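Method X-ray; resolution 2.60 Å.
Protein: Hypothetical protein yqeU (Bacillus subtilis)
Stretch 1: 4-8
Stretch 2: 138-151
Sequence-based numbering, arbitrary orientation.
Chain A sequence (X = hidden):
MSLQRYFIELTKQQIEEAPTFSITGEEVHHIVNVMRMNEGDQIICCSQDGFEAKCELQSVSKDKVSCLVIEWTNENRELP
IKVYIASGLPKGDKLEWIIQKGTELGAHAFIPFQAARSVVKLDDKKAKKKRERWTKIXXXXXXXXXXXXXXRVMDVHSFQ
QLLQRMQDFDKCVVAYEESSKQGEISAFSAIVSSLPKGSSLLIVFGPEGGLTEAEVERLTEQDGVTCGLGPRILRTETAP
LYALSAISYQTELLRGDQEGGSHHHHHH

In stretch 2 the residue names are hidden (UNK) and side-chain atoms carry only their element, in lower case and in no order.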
ATOM      1  N   GLN A   4      20.836   4.961   0.807  1.00 35.48           N
ATOM      2  CA  GLN A   4      21.316   3.606   0.937  1.00 34.11           C
ATOM      3  C   GLN A   4      21.200   2.789  -0.328  1.00 34.31           C
ATOM      4  O   GLN A   4      22.137   2.038  -0.623  1.00 34.89           O
ATOM      5  CB  GLN A   4      20.663   2.845   2.112  1.00 33.19           C
ATOM      6  CG  GLN A   4      21.673   2.059   2.894  1.00 45.42           C
ATOM      7  CD  GLN A   4      21.192   1.112   3.950  1.00 52.20           C
ATOM      8  OE1 GLN A   4      20.601   1.501   4.978  1.00 54.04           O
ATOM      9  NE2 GLN A   4      21.471  -0.194   3.751  1.00 50.02           N
ATOM     10  N   ARG A   5      20.140   2.891  -1.119  1.00 35.52           N
ATOM     11  CA  ARG A   5      19.981   2.060  -2.305  1.00 35.22           C
ATOM     12  C   ARG A   5      19.967   2.844  -3.609  1.00 35.15           C
ATOM     13  O   ARG A   5      19.230   3.808  -3.766  1.00 33.35           O
ATOM     14  CB  ARG A   5      18.734   1.165  -2.209  1.00 33.58           C
ATOM     15  CG  ARG A   5      18.527   0.281  -3.447  1.00 32.97           C
ATOM     16  CD  ARG A   5      17.043  -0.115  -3.586  1.00 35.83           C
ATOM     17  NE  ARG A   5      16.931  -1.370  -4.370  1.00 30.43           N
ATOM     18  CZ  ARG A   5      17.429  -2.496  -3.837  1.00 26.33           C
ATOM     19  NH1 ARG A   5      17.958  -2.432  -2.627  1.00 26.05           N
ATOM     20  NH2 ARG A   5      17.423  -3.635  -4.467  1.00 25.04           N
ATOM     21  N   TYR A   6      20.822   2.392  -4.544  1.00 35.71           N
ATOM     22  CA  TYR A   6      21.007   2.956  -5.841  1.00 36.79           C
ATOM     23  C   TYR A   6      20.878   2.017  -7.042  1.00 37.52           C
ATOM     24  O   TYR A   6      21.412   0.909  -7.096  1.00 36.16           O
ATOM     25  CB  TYR A   6      22.444   3.570  -5.967  1.00 35.95           C
ATOM     26  CG  TYR A   6      22.631   4.666  -4.936  1.00 36.46           C
ATOM     27  CD1 TYR A   6      23.239   4.396  -3.722  1.00 35.39           C
ATOM     28  CD2 TYR A   6      22.121   5.941  -5.170  1.00 35.55           C
ATOM     29  CE1 TYR A   6      23.369   5.385  -2.763  1.00 37.16           C
ATOM     30  CE2 TYR A   6      22.260   6.935  -4.221  1.00 35.43           C
ATOM     31  CZ  TYR A   6      22.893   6.655  -3.031  1.00 37.27           C
ATOM     32  OH  TYR A   6      23.037   7.649  -2.083  1.00 37.22           O
ATOM     33  N   PHE A   7      20.265   2.581  -8.080  1.00 37.98           N
ATOM     34  CA  PHE A   7      20.101   1.950  -9.369  1.00 39.01           C
ATOM     35  C   PHE A   7      21.210   2.383 -10.325  1.00 41.08           C
ATOM     36  O   PHE A   7      21.332   3.550 -10.684  1.00 42.42           O
ATOM     37  CB  PHE A   7      18.737   2.325  -9.957  1.00 33.77           C
ATOM     38  CG  PHE A   7      17.647   1.616  -9.192  1.00 34.89           C
ATOM     39  CD1 PHE A   7      17.491   0.242  -9.356  1.00 35.00           C
ATOM     40  CD2 PHE A   7      16.836   2.288  -8.308  1.00 34.00           C
ATOM     41  CE1 PHE A   7      16.521  -0.444  -8.662  1.00 32.42           C
ATOM     42  CE2 PHE A   7      15.855   1.606  -7.616  1.00 35.49           C
ATOM     43  CZ  PHE A   7      15.690   0.244  -7.804  1.00 33.25           C
ATOM     44  N   ILE A   8      22.083   1.464 -10.627  1.00 43.89           N
ATOM     45  CA  ILE A   8      23.251   1.597 -11.479  1.00 45.76           C
ATOM     46  C   ILE A   8      22.953   1.306 -12.939  1.00 48.00           C
ATOM     47  O   ILE A   8      22.239   0.365 -13.290  1.00 47.19           O
ATOM     48  CB  ILE A   8      24.309   0.577 -10.967  1.00 42.99           C
ATOM     49  CG1 ILE A   8      24.503   0.748  -9.464  1.00 41.74           C
ATOM     50  CG2 ILE A   8      25.605   0.697 -11.713  1.00 45.74           C
ATOM     51  CD1 ILE A   8      24.835   2.138  -9.007  1.00 41.36           C
ATOM     52  N   UNK A 138       8.832   7.534  -8.776  1.00 34.27           N
ATOM     53  CA  UNK A 138       8.852   6.108  -8.934  1.00 31.93           C
ATOM     54  C   UNK A 138      10.220   5.512  -8.632  1.00 32.85           C
ATOM     55  O   UNK A 138      10.294   4.411  -8.099  1.00 33.80           O
ATOM     56  c   UNK A 138       8.459   5.720 -10.348  1.00 29.55           C
ATOM     57  N   UNK A 139      11.261   6.230  -9.021  1.00 31.99           N
ATOM     58  CA  UNK A 139      12.639   5.859  -8.791  1.00 30.28           C
ATOM     59  C   UNK A 139      13.007   5.922  -7.308  1.00 29.79           C
ATOM     60  O   UNK A 139      13.696   5.064  -6.779  1.00 26.98           O
ATOM     61  c   UNK A 139      14.851   6.256 -10.024  1.00 33.90           C
ATOM     62  c   UNK A 139      17.229   6.689 -10.650  1.00 31.87           C
ATOM     63  c   UNK A 139      15.946   7.314 -10.118  1.00 32.12           C
ATOM     64  n   UNK A 139      18.368   7.632 -10.556  1.00 35.12           N
ATOM     65  c   UNK A 139      13.531   6.850  -9.567  1.00 33.07           C
ATOM     66  N   UNK A 140      12.507   6.939  -6.615  1.00 29.49           N
ATOM     67  CA  UNK A 140      12.808   7.093  -5.174  1.00 31.44           C
ATOM     68  C   UNK A 140      12.038   6.072  -4.366  1.00 31.59           C
ATOM     69  O   UNK A 140      12.558   5.327  -3.514  1.00 31.62           O
ATOM     70  o   UNK A 140      10.987   8.130  -2.345  1.00 48.45           O
ATOM     71  c   UNK A 140      12.536   8.531  -4.799  1.00 32.84           C
ATOM     72  c   UNK A 140      12.186   8.482  -2.271  1.00 47.66           C
ATOM     73  c   UNK A 140      12.866   9.074  -3.482  1.00 40.33           C
ATOM     74  o   UNK A 140      12.870   8.337  -1.212  1.00 50.75           O
ATOM     75  N   UNK A 141      10.752   5.886  -4.699  1.00 31.12           N
ATOM     76  CA  UNK A 141       9.951   4.848  -4.022  1.00 29.28           C
ATOM     77  C   UNK A 141      10.635   3.486  -4.238  1.00 29.42           C
ATOM     78  O   UNK A 141      10.721   2.629  -3.364  1.00 26.77           O
ATOM     79  c   UNK A 141       8.556   4.829  -4.611  1.00 28.96           C
ATOM     80  N   UNK A 142      11.111   3.319  -5.476  1.00 27.42           N
ATOM     81  CA  UNK A 142      11.800   2.133  -5.885  1.00 28.95           C
ATOM     82  C   UNK A 142      13.071   1.899  -5.063  1.00 29.44           C
ATOM     83  O   UNK A 142      13.355   0.757  -4.716  1.00 29.11           O
ATOM     84  c   UNK A 142      12.112   2.159  -7.374  1.00 27.71           C
ATOM     85  N   UNK A 143      13.807   2.951  -4.753  1.00 30.93           N
ATOM     86  CA  UNK A 143      14.995   2.896  -3.929  1.00 31.70           C
ATOM     87  C   UNK A 143      14.663   2.566  -2.477  1.00 30.54           C
ATOM     88  O   UNK A 143      15.282   1.719  -1.867  1.00 27.72           O
ATOM     89  o   UNK A 143      17.417   6.167  -6.621  1.00 43.89           O
ATOM     90  o   UNK A 143      16.134   6.798  -4.938  1.00 41.54           O
ATOM     91  c   UNK A 143      15.753   4.250  -3.934  1.00 30.72           C
ATOM     92  c   UNK A 143      16.693   5.912  -5.621  1.00 41.77           C
ATOM     93  c   UNK A 143      16.486   4.464  -5.247  1.00 38.49           C
ATOM     94  N   UNK A 144      13.652   3.265  -1.937  1.00 32.04           N
ATOM     95  CA  UNK A 144      13.324   3.062  -0.531  1.00 32.25           C
ATOM     96  C   UNK A 144      12.642   1.747  -0.256  1.00 31.90           C
ATOM     97  O   UNK A 144      12.748   1.279   0.895  1.00 34.18           O
ATOM     98  n   UNK A 144      15.623   6.228   0.382  1.00 49.81           N
ATOM     99  c   UNK A 144      13.321   5.550   0.064  1.00 44.30           C
ATOM    100  c   UNK A 144      14.605   5.516   0.862  1.00 46.83           C
ATOM    101  o   UNK A 144      14.715   4.876   1.904  1.00 49.00           O
ATOM    102  c   UNK A 144      12.565   4.229   0.062  1.00 36.06           C
ATOM    103  N   UNK A 145      12.076   1.073  -1.243  1.00 29.90           N
ATOM    104  CA  UNK A 145      11.353  -0.158  -0.991  1.00 29.09           C
ATOM    105  C   UNK A 145      12.117  -1.400  -1.380  1.00 29.30           C
ATOM    106  O   UNK A 145      11.582  -2.511  -1.263  1.00 29.41           O
ATOM    107  c   UNK A 145       9.991  -0.155  -1.689  1.00 26.35           C
ATOM    108  o   UNK A 145      10.172  -0.080  -3.083  1.00 28.06           O
ATOM    109  N   UNK A 146      13.316  -1.221  -1.908  1.00 29.50           N
ATOM    110  CA  UNK A 146      14.187  -2.316  -2.274  1.00 28.19           C
ATOM    111  C   UNK A 146      13.641  -3.103  -3.443  1.00 27.67           C
ATOM    112  O   UNK A 146      13.690  -4.331  -3.451  1.00 28.44           O
ATOM    113  o   UNK A 146      18.576  -1.125   2.208  1.00 31.37           O
ATOM    114  c   UNK A 146      15.520  -2.689  -0.156  1.00 27.65           C
ATOM    115  c   UNK A 146      16.429  -3.515   0.475  1.00 27.73           C
ATOM    116  c   UNK A 146      15.709  -1.319  -0.015  1.00 30.85           C
ATOM    117  c   UNK A 146      16.726  -0.802   0.753  1.00 32.61           C
ATOM    118  c   UNK A 146      17.441  -3.013   1.254  1.00 29.38           C
ATOM    119  c   UNK A 146      17.593  -1.659   1.404  1.00 31.60           C
ATOM    120  c   UNK A 146      14.445  -3.230  -1.060  1.00 26.98           C
ATOM    121  N   UNK A 147      13.111  -2.382  -4.415  1.00 27.53           N
ATOM    122  CA  UNK A 147      12.641  -3.032  -5.639  1.00 28.10           C
ATOM    123  C   UNK A 147      13.896  -3.422  -6.447  1.00 28.33           C
ATOM    124  O   UNK A 147      14.980  -2.910  -6.177  1.00 24.97           O
ATOM    125  c   UNK A 147      11.766  -2.069  -6.438  1.00 28.16           C
ATOM    126  c   UNK A 147      10.372  -1.863  -5.944  1.00 27.24           C
ATOM    127  n   UNK A 147       7.565  -1.657  -7.676  1.00 29.47           N
ATOM    128  n   UNK A 147       8.060  -2.979  -9.484  1.00 29.49           N
ATOM    129  n   UNK A 147       9.139  -3.329  -7.516  1.00 31.00           N
ATOM    130  c   UNK A 147       8.250  -2.648  -8.223  1.00 29.44           C
ATOM    131  c   UNK A 147       9.485  -3.091  -6.129  1.00 30.89           C
ATOM    132  N   UNK A 148      13.763  -4.399  -7.327  1.00 30.63           N
ATOM    133  CA  UNK A 148      14.838  -4.844  -8.185  1.00 33.10           C
ATOM    134  C   UNK A 148      14.722  -4.160  -9.552  1.00 34.94           C
ATOM    135  O   UNK A 148      15.556  -4.410 -10.417  1.00 36.23           O
ATOM    136  c   UNK A 148      14.824  -6.352  -8.398  1.00 37.53           C
ATOM    137  c   UNK A 148      15.196  -7.102  -7.122  1.00 42.51           C
ATOM    138  n   UNK A 148      16.408  -7.643  -7.060  1.00 39.28           N
ATOM    139  o   UNK A 148      14.364  -7.153  -6.214  1.00 44.29           O
ATOM    140  N   UNK A 149      13.697  -3.335  -9.701  1.00 34.79           N
ATOM    141  CA  UNK A 149      13.390  -2.598 -10.880  1.00 35.51           C
ATOM    142  C   UNK A 149      12.632  -1.300 -10.530  1.00 35.01           C
ATOM    143  O   UNK A 149      11.895  -1.262  -9.554  1.00 35.07           O
ATOM    144  c   UNK A 149      12.481  -3.378 -11.860  1.00 39.46           C
ATOM    145  c   UNK A 149      10.020  -3.454 -12.615  1.00 55.19           C
ATOM    146  c   UNK A 149      11.014  -3.351 -11.500  1.00 48.22           C
ATOM    147  o   UNK A 149       9.109  -2.575 -12.718  1.00 59.43           O
ATOM    148  o   UNK A 149      10.082  -4.411 -13.423  1.00 56.63           O
ATOM    149  N   UNK A 150      12.740  -0.334 -11.422  1.00 33.96           N
ATOM    150  CA  UNK A 150      12.028   0.936 -11.302  1.00 32.16           C
ATOM    151  C   UNK A 150      10.837   0.927 -12.258  1.00 32.95           C
ATOM    152  O   UNK A 150      10.990   0.741 -13.471  1.00 32.47           O
ATOM    153  c   UNK A 150      14.197   2.088 -10.772  1.00 25.32           C
ATOM    154  c   UNK A 150      12.214   3.415 -11.652  1.00 22.39           C
ATOM    155  c   UNK A 150      12.969   2.098 -11.688  1.00 28.41           C
ATOM    156  N   UNK A 151       9.636   1.035 -11.730  1.00 33.61           N
ATOM    157  CA  UNK A 151       8.443   0.983 -12.558  1.00 34.86           C
ATOM    158  C   UNK A 151       8.392   2.144 -13.542  1.00 34.97           C
ATOM    159  O   UNK A 151       8.694   3.277 -13.199  1.00 34.57           O
ATOM    160  c   UNK A 151       7.280   0.994 -11.602  1.00 33.27           C
ATOM    161  c   UNK A 151       7.828   0.934 -10.245  1.00 33.80           C
ATOM    162  c   UNK A 151       9.307   1.166 -10.302  1.00 33.98           C
TER
HETATM  163  O   HOH W   1      19.284   5.157  -8.034  1.00 37.55           O

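Position 138 carries one side-chain carbon and lies out of reach of stretch 1. It is A138. Position 139 has four carbons in a row ending in a nitrogen. CB points sideways, but the chain's end comes nearer the strand. This is K139. Position 140 has three carbons, the third carrying two oxygens, and points away. The length fits glutamate, E140.

Position 141 has a single carbon, out of reach: A141. Position 142 also has one carbon, and its CB lies 3.8 Å from F7 CE2. It is A142. Position 143 shows three carbons, the last with two oxygens. One side-chain carbon packs against the F7 ring. This is E143; its CG is 3.8 Å from F7 CE2. Water 1 accepts from F7 N at 2.8 Å and donates to E143 OE1 at 2.5 Å, so it links the strand backbone to this side chain.

Position 144 has three carbons, the third bearing one oxygen and one nitrogen. It makes no contact with stretch 1. The amide and chain length give Q144. Position 145 has one carbon, then one oxygen: S145. Its OG donates to A141 O at 2.8 Å, back into the last turn.

Position 146 has one carbon and a six-carbon ring bearing an oxygen. R5 NH1 lies over one ring face. This is Y146; its CG is 3.5 Å from R5 NH1. Phi is positive here, as in a Schellman motif.

Position 147 has three carbons, a nitrogen, then a carbon carrying two nitrogens. Its end leads away from the strand. It is R147. Position 148 has two carbons, the second with one oxygen and one nitrogen, and points away: N148. Position 149 has three carbons, the third with two oxygens. It is E149, and its OE2 forms a salt bridge with R147 NH2 at 3.4 Å.

Position 150 has one carbon carrying two more. One of them sits over the F7 ring. This is V150, with CG2 3.6 Å from F7 CE2. Position 151 has three carbons closing a ring onto the backbone nitrogen: P151.

The contact rests chiefly on R5 and F7, which both point toward stretch 2, while Y6 between them points away. R5 reaches the backbone beyond the helix: R5 NE and R5 NH2 each donate a weak hydrogen bond to R147 O, both at 3.1 Å. Its guanidinium also makes an off-centre cation-pi contact with Y146. F7 packs against A142, with V150 CG2 in CH-pi contact over its face.

Stretch 2, residues 138-151: AKEAAEQSYRNEVP
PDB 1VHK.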